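Local structure of internalin C2 (Listeria monocytogenes serotype 4b str. F2365, 4FHO) at residues T13-I18 against N26-A31; K104-I109 against L118-T123. The protein probably takes part in adhesion to or invasion of host cells, presenting a curved leucine-rich-repeat surface as other internalins do. One frame throughout, in Å; residues are numbered along the deposited sequence.

Interaction 1 (T13-I18 against N26-A31); sequences TPINVI and NAVKTA
Ile15 and Val28 join two helices of the N-terminal cap of the internalin: the short helix 15-18, with Pro14 at its N-cap position, and the longer helix 22-31. Ile15 carries the whole of the first segment's share, and its two branches divide the work. CG2, anti to the backbone N, meets Val28 CG1 at 3.9 Å, the two side chains crossing at a slant. The other branch starts beside the backbone N (chi1 -64°) and continues extended through chi2 (161°), which brings CD1 to 3.9 Å from Lys29 CA. Ile15 therefore presses on two consecutive residues of one helix, against a methyl group at the first and the backbone at the second. The contact is small and apolar, with no hydrogen bond between the segments.

This is the interior of the EF-hand-like cap that closes the N-terminal end of the leucine-rich repeats. Val28 also packs on Leu46 of helix 43-47 and on Leu52 of strand 51-53, the outermost strand of the parallel sheet, so the helix that receives Ile15 also rests on the start of the solenoid. Ile15 also touches Val41 of strand 40-41, and its backbone bonds to Asp39.

Polar groups lie along the outer side of helix 22-31. The Lys29 side chain leads away from Ile15 and bends back by one turn, where NZ bonds to Asn26 OD1 at 2.9 Å, tilted from the amide plane. Asn26 O accepts two donors of Thr30, the backbone N at 3.1 Å and OG1 at a longer 3.3 Å, which approach from opposite faces of the carbonyl plane.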
loop_
_atom_site.group_PDB
_atom_site.type_symbol
_atom_site.label_atom_id
_atom_site.label_comp_id
_atom_site.label_asym_id
_atom_site.label_seq_id
_atom_site.Cartn_x
_atom_site.Cartn_y
_atom_site.Cartn_z
ATOM N N THR A 13 -16.052 26.443 3.589
ATOM C CA THR A 13 -16.815 25.501 4.414
ATOM C C THR A 13 -15.978 25.160 5.655
ATOM O O THR A 13 -14.753 25.131 5.546
ATOM C CB THR A 13 -17.099 24.211 3.612
ATOM O OG1 THR A 13 -17.763 24.558 2.393
ATOM C CG2 THR A 13 -17.974 23.235 4.396
ATOM N N PRO A 14 -16.622 24.935 6.829
ATOM C CA PRO A 14 -15.856 24.503 7.999
ATOM C C PRO A 14 -15.150 23.161 7.781
ATOM O O PRO A 14 -15.683 22.292 7.074
ATOM C CB PRO A 14 -16.920 24.384 9.090
ATOM C CG PRO A 14 -17.951 25.381 8.707
ATOM C CD PRO A 14 -18.002 25.312 7.207
ATOM N N ILE A 15 -13.972 22.999 8.383
ATOM C CA ILE A 15 -13.175 21.767 8.226
ATOM C C ILE A 15 -13.940 20.520 8.704
ATOM O O ILE A 15 -13.850 19.460 8.058
ATOM C CB ILE A 15 -11.773 21.878 8.910
ATOM C CG1 ILE A 15 -10.908 22.959 8.237
ATOM C CG2 ILE A 15 -11.009 20.565 8.852
ATOM C CD1 ILE A 15 -9.763 23.439 9.106
ATOM N N ASN A 16 -14.713 20.645 9.788
ATOM C CA ASN A 16 -15.493 19.491 10.320
ATOM C C ASN A 16 -16.814 19.168 9.595
ATOM O O ASN A 16 -17.506 18.231 9.994
ATOM C CB ASN A 16 -15.692 19.596 11.848
ATOM C CG ASN A 16 -16.622 20.733 12.280
ATOM O OD1 ASN A 16 -17.011 21.595 11.498
ATOM N ND2 ASN A 16 -16.967 20.730 13.554
ATOM N N VAL A 17 -17.170 19.962 8.579
ATOM C CA VAL A 17 -18.277 19.657 7.645
ATOM C C VAL A 17 -17.725 18.813 6.503
ATOM O O VAL A 17 -18.269 17.747 6.205
ATOM C CB VAL A 17 -18.915 20.932 7.042
ATOM C CG1 VAL A 17 -19.892 20.600 5.909
ATOM C CG2 VAL A 17 -19.622 21.749 8.120
ATOM N N ILE A 18 -16.662 19.322 5.867
ATOM C CA ILE A 18 -15.952 18.643 4.759
ATOM C C ILE A 18 -15.395 17.283 5.214
ATOM O O ILE A 18 -15.560 16.294 4.520
ATOM C CB ILE A 18 -14.757 19.483 4.224
ATOM C CG1 ILE A 18 -15.187 20.845 3.673
ATOM C CG2 ILE A 18 -14.019 18.751 3.102
ATOM C CD1 ILE A 18 -14.011 21.792 3.550
ATOM N N ASN A 26 -9.023 16.968 12.532
ATOM C CA ASN A 26 -7.892 17.493 13.309
ATOM C C ASN A 26 -6.601 17.526 12.482
ATOM O O ASN A 26 -5.839 18.493 12.563
ATOM C CB ASN A 26 -7.680 16.690 14.607
ATOM C CG ASN A 26 -6.617 17.302 15.500
ATOM O OD1 ASN A 26 -6.809 18.386 16.041
ATOM N ND2 ASN A 26 -5.479 16.635 15.617
ATOM N N ALA A 27 -6.381 16.489 11.669
ATOM C CA ALA A 27 -5.193 16.422 10.806
ATOM C C ALA A 27 -5.212 17.495 9.697
ATOM O O ALA A 27 -4.169 18.083 9.411
ATOM C CB ALA A 27 -5.007 15.021 10.231
ATOM N N VAL A 28 -6.383 17.772 9.107
ATOM C CA VAL A 28 -6.518 18.851 8.095
ATOM C C VAL A 28 -6.354 20.246 8.711
ATOM O O VAL A 28 -5.781 21.133 8.078
ATOM C CB VAL A 28 -7.851 18.742 7.309
ATOM C CG1 VAL A 28 -8.042 19.919 6.369
ATOM C CG2 VAL A 28 -7.866 17.415 6.539
ATOM N N LYS A 29 -6.869 20.427 9.928
ATOM C CA LYS A 29 -6.668 21.650 10.716
ATOM C C LYS A 29 -5.183 21.966 10.884
ATOM O O LYS A 29 -4.769 23.107 10.658
ATOM C CB LYS A 29 -7.362 21.516 12.084
ATOM C CG LYS A 29 -7.282 22.731 13.011
ATOM C CD LYS A 29 -7.256 22.324 14.480
ATOM C CE LYS A 29 -5.869 21.869 14.920
ATOM N NZ LYS A 29 -5.901 21.134 16.218
ATOM N N THR A 30 -4.387 20.954 11.242
ATOM C CA THR A 30 -2.932 21.121 11.388
ATOM C C THR A 30 -2.241 21.377 10.043
ATOM O O THR A 30 -1.421 22.286 9.939
ATOM C CB THR A 30 -2.302 19.908 12.104
ATOM O OG1 THR A 30 -2.928 19.764 13.384
ATOM C CG2 THR A 30 -0.782 20.075 12.295
ATOM N N ALA A 31 -2.589 20.583 9.029
ATOM C CA ALA A 31 -2.017 20.717 7.677
ATOM C C ALA A 31 -2.315 22.071 6.999
ATOM O O ALA A 31 -1.481 22.563 6.240
ATOM C CB ALA A 31 -2.461 19.565 6.790
#

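Interaction 2 (K104-I109 against L118-T123); sequences KNVSAI and LDLTST
Ile109 and Leu118 meet tip to tip in the core of the leucine-rich-repeat solenoid, where the loop and 3-10 segment after strand 95-97 meet the next strand, 117-119, and the turn that follows it. This is the tight end of the contact: Ile109 CD1 comes to 3.5 Å from Leu118 CD2, close for two methyl groups. Ile109 CG1 sits between its own backbone N and carbonyl carbon (chi1 71°), and an extended chi2 then sends CD1 across the core. Beside this pair, Val106 CG1 meets Leu120 CD2 at a more relaxed 3.9 Å, again end on. The hydrophobic core is thus bridged twice, by alternate residues of the strand side. Leu118 also leans on Leu140 of the next strand.

Toward Lys104 the packing gives way to backbone bonding. Lys104 N donates almost straight to Thr123 O at 3.0 Å, while the exposed lysine side chain points away from 118-123, and its NZ bonds to Gln124 OE1. Thr123 occupies the place where the repeat consensus has asparagine. Its OG1 folds back to Leu120 O at 2.7 Å, and Asn145 of the next coil binds both Leu120 O and Thr123 N.

Each segment also carries an Asx turn. Asn105 OD1 takes Ser107 N on a lone pair, with Ser107 OG above the amide plane. Asp119 OD1 receives Thr121 N nearly along its C-O axis and Thr121 OG1, 2.6 Å away, on its syn side.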
loop_
_atom_site.group_PDB
_atom_site.type_symbol
_atom_site.label_atom_id
_atom_site.label_comp_id
_atom_site.label_asym_id
_atom_site.label_seq_id
_atom_site.Cartn_x
_atom_site.Cartn_y
_atom_site.Cartn_z
ATOM N N LYS A 104 -10.826 -5.298 3.837
ATOM C CA LYS A 104 -11.476 -6.498 3.303
ATOM C C LYS A 104 -11.242 -6.693 1.812
ATOM O O LYS A 104 -11.037 -7.805 1.368
ATOM C CB LYS A 104 -12.977 -6.597 3.637
ATOM C CG LYS A 104 -13.307 -6.507 5.126
ATOM C CD LYS A 104 -13.437 -7.868 5.809
ATOM C CE LYS A 104 -14.514 -7.876 6.884
ATOM N NZ LYS A 104 -14.091 -7.016 8.017
ATOM N N ASN A 105 -11.312 -5.615 1.045
ATOM C CA ASN A 105 -10.847 -5.589 -0.334
ATOM C C ASN A 105 -10.236 -4.221 -0.624
ATOM O O ASN A 105 -10.484 -3.272 0.110
ATOM C CB ASN A 105 -12.024 -5.890 -1.279
ATOM C CG ASN A 105 -13.020 -4.752 -1.350
ATOM O OD1 ASN A 105 -12.862 -3.826 -2.146
ATOM N ND2 ASN A 105 -14.044 -4.805 -0.503
ATOM N N VAL A 106 -9.502 -4.121 -1.731
ATOM C CA VAL A 106 -8.914 -2.843 -2.182
ATOM C C VAL A 106 -9.352 -2.483 -3.623
ATOM O O VAL A 106 -8.582 -1.899 -4.380
ATOM C CB VAL A 106 -7.380 -2.858 -1.998
ATOM C CG1 VAL A 106 -7.054 -2.933 -0.511
ATOM C CG2 VAL A 106 -6.745 -4.001 -2.777
ATOM N N SER A 107 -10.603 -2.789 -3.972
ATOM C CA SER A 107 -11.158 -2.464 -5.314
ATOM C C SER A 107 -11.052 -0.976 -5.634
ATOM O O SER A 107 -10.707 -0.601 -6.754
ATOM C CB SER A 107 -12.618 -2.917 -5.438
ATOM O OG SER A 107 -12.717 -4.322 -5.289
ATOM N N ALA A 108 -11.286 -0.139 -4.626
ATOM C CA ALA A 108 -11.289 1.312 -4.788
ATOM C C ALA A 108 -9.946 1.948 -5.178
ATOM O O ALA A 108 -9.952 3.107 -5.579
ATOM C CB ALA A 108 -11.839 1.996 -3.528
ATOM N N ILE A 109 -8.822 1.240 -5.053
ATOM C CA ILE A 109 -7.518 1.815 -5.427
ATOM C C ILE A 109 -7.019 1.461 -6.830
ATOM O O ILE A 109 -5.955 1.959 -7.231
ATOM C CB ILE A 109 -6.424 1.540 -4.364
ATOM C CG1 ILE A 109 -5.978 0.076 -4.317
ATOM C CG2 ILE A 109 -6.910 1.974 -2.988
ATOM C CD1 ILE A 109 -4.628 -0.088 -3.668
ATOM N N LEU A 118 2.890 1.329 -1.414
ATOM C CA LEU A 118 1.582 0.903 -0.932
ATOM C C LEU A 118 1.735 -0.069 0.230
ATOM O O LEU A 118 2.396 -1.092 0.079
ATOM C CB LEU A 118 0.806 0.240 -2.074
ATOM C CG LEU A 118 -0.593 -0.285 -1.792
ATOM C CD1 LEU A 118 -1.431 0.830 -1.192
ATOM C CD2 LEU A 118 -1.236 -0.799 -3.080
ATOM N N ASP A 119 1.158 0.261 1.377
ATOM C CA ASP A 119 1.188 -0.620 2.558
ATOM C C ASP A 119 -0.216 -1.113 2.893
ATOM O O ASP A 119 -1.046 -0.351 3.409
ATOM C CB ASP A 119 1.824 0.083 3.750
ATOM C CG ASP A 119 2.083 -0.847 4.940
ATOM O OD1 ASP A 119 1.628 -2.015 4.989
ATOM O OD2 ASP A 119 2.762 -0.387 5.863
ATOM N N LEU A 120 -0.437 -2.405 2.647
ATOM C CA LEU A 120 -1.702 -3.086 2.926
ATOM C C LEU A 120 -1.550 -4.216 3.963
ATOM O O LEU A 120 -2.357 -5.157 4.003
ATOM C CB LEU A 120 -2.327 -3.595 1.618
ATOM C CG LEU A 120 -2.672 -2.526 0.581
ATOM C CD1 LEU A 120 -3.019 -3.231 -0.725
ATOM C CD2 LEU A 120 -3.789 -1.587 1.057
ATOM N N THR A 121 -0.546 -4.077 4.843
ATOM C CA THR A 121 -0.326 -4.986 5.972
ATOM C C THR A 121 -1.569 -5.086 6.869
ATOM O O THR A 121 -2.115 -4.082 7.221
ATOM C CB THR A 121 0.891 -4.537 6.810
ATOM O OG1 THR A 121 2.054 -4.441 5.952
ATOM C CG2 THR A 121 1.143 -5.506 7.977
ATOM N N SER A 122 -2.023 -6.300 7.173
ATOM C CA SER A 122 -3.133 -6.539 8.127
ATOM C C SER A 122 -4.397 -5.772 7.752
ATOM O O SER A 122 -4.903 -4.992 8.554
ATOM C CB SER A 122 -2.698 -6.183 9.569
ATOM O OG SER A 122 -1.523 -6.865 9.924
ATOM N N THR A 123 -4.816 -5.899 6.493
ATOM C CA THR A 123 -6.032 -5.239 5.986
ATOM C C THR A 123 -7.194 -6.197 5.731
ATOM O O THR A 123 -8.224 -5.791 5.182
ATOM C CB THR A 123 -5.725 -4.332 4.785
ATOM O OG1 THR A 123 -5.079 -5.075 3.749
ATOM C CG2 THR A 123 -4.797 -3.176 5.248
#

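How the interactions relate
Interactions 1 and 2 lie in different parts of the chain, the cap and the repeats, and share no element. They follow one another along the chain, with centres about 25 Å apart and nearest atoms about 17 Å apart. Both are mainly buried. The first packs helix on helix, purely apolar across the segments. The second lies near the middle of the chain, inside the solenoid, between a loop and the strand that follows it, where two pairs of aliphatic tips meet and a single backbone hydrogen bond is added at the Lys104 end. Local polar bonds also differ: 26-31 staples its own helix, whereas 104-109 and 118-123 shape turns. Strands 51-53 and 117-119 belong to the same parallel sheet, which connects the two places.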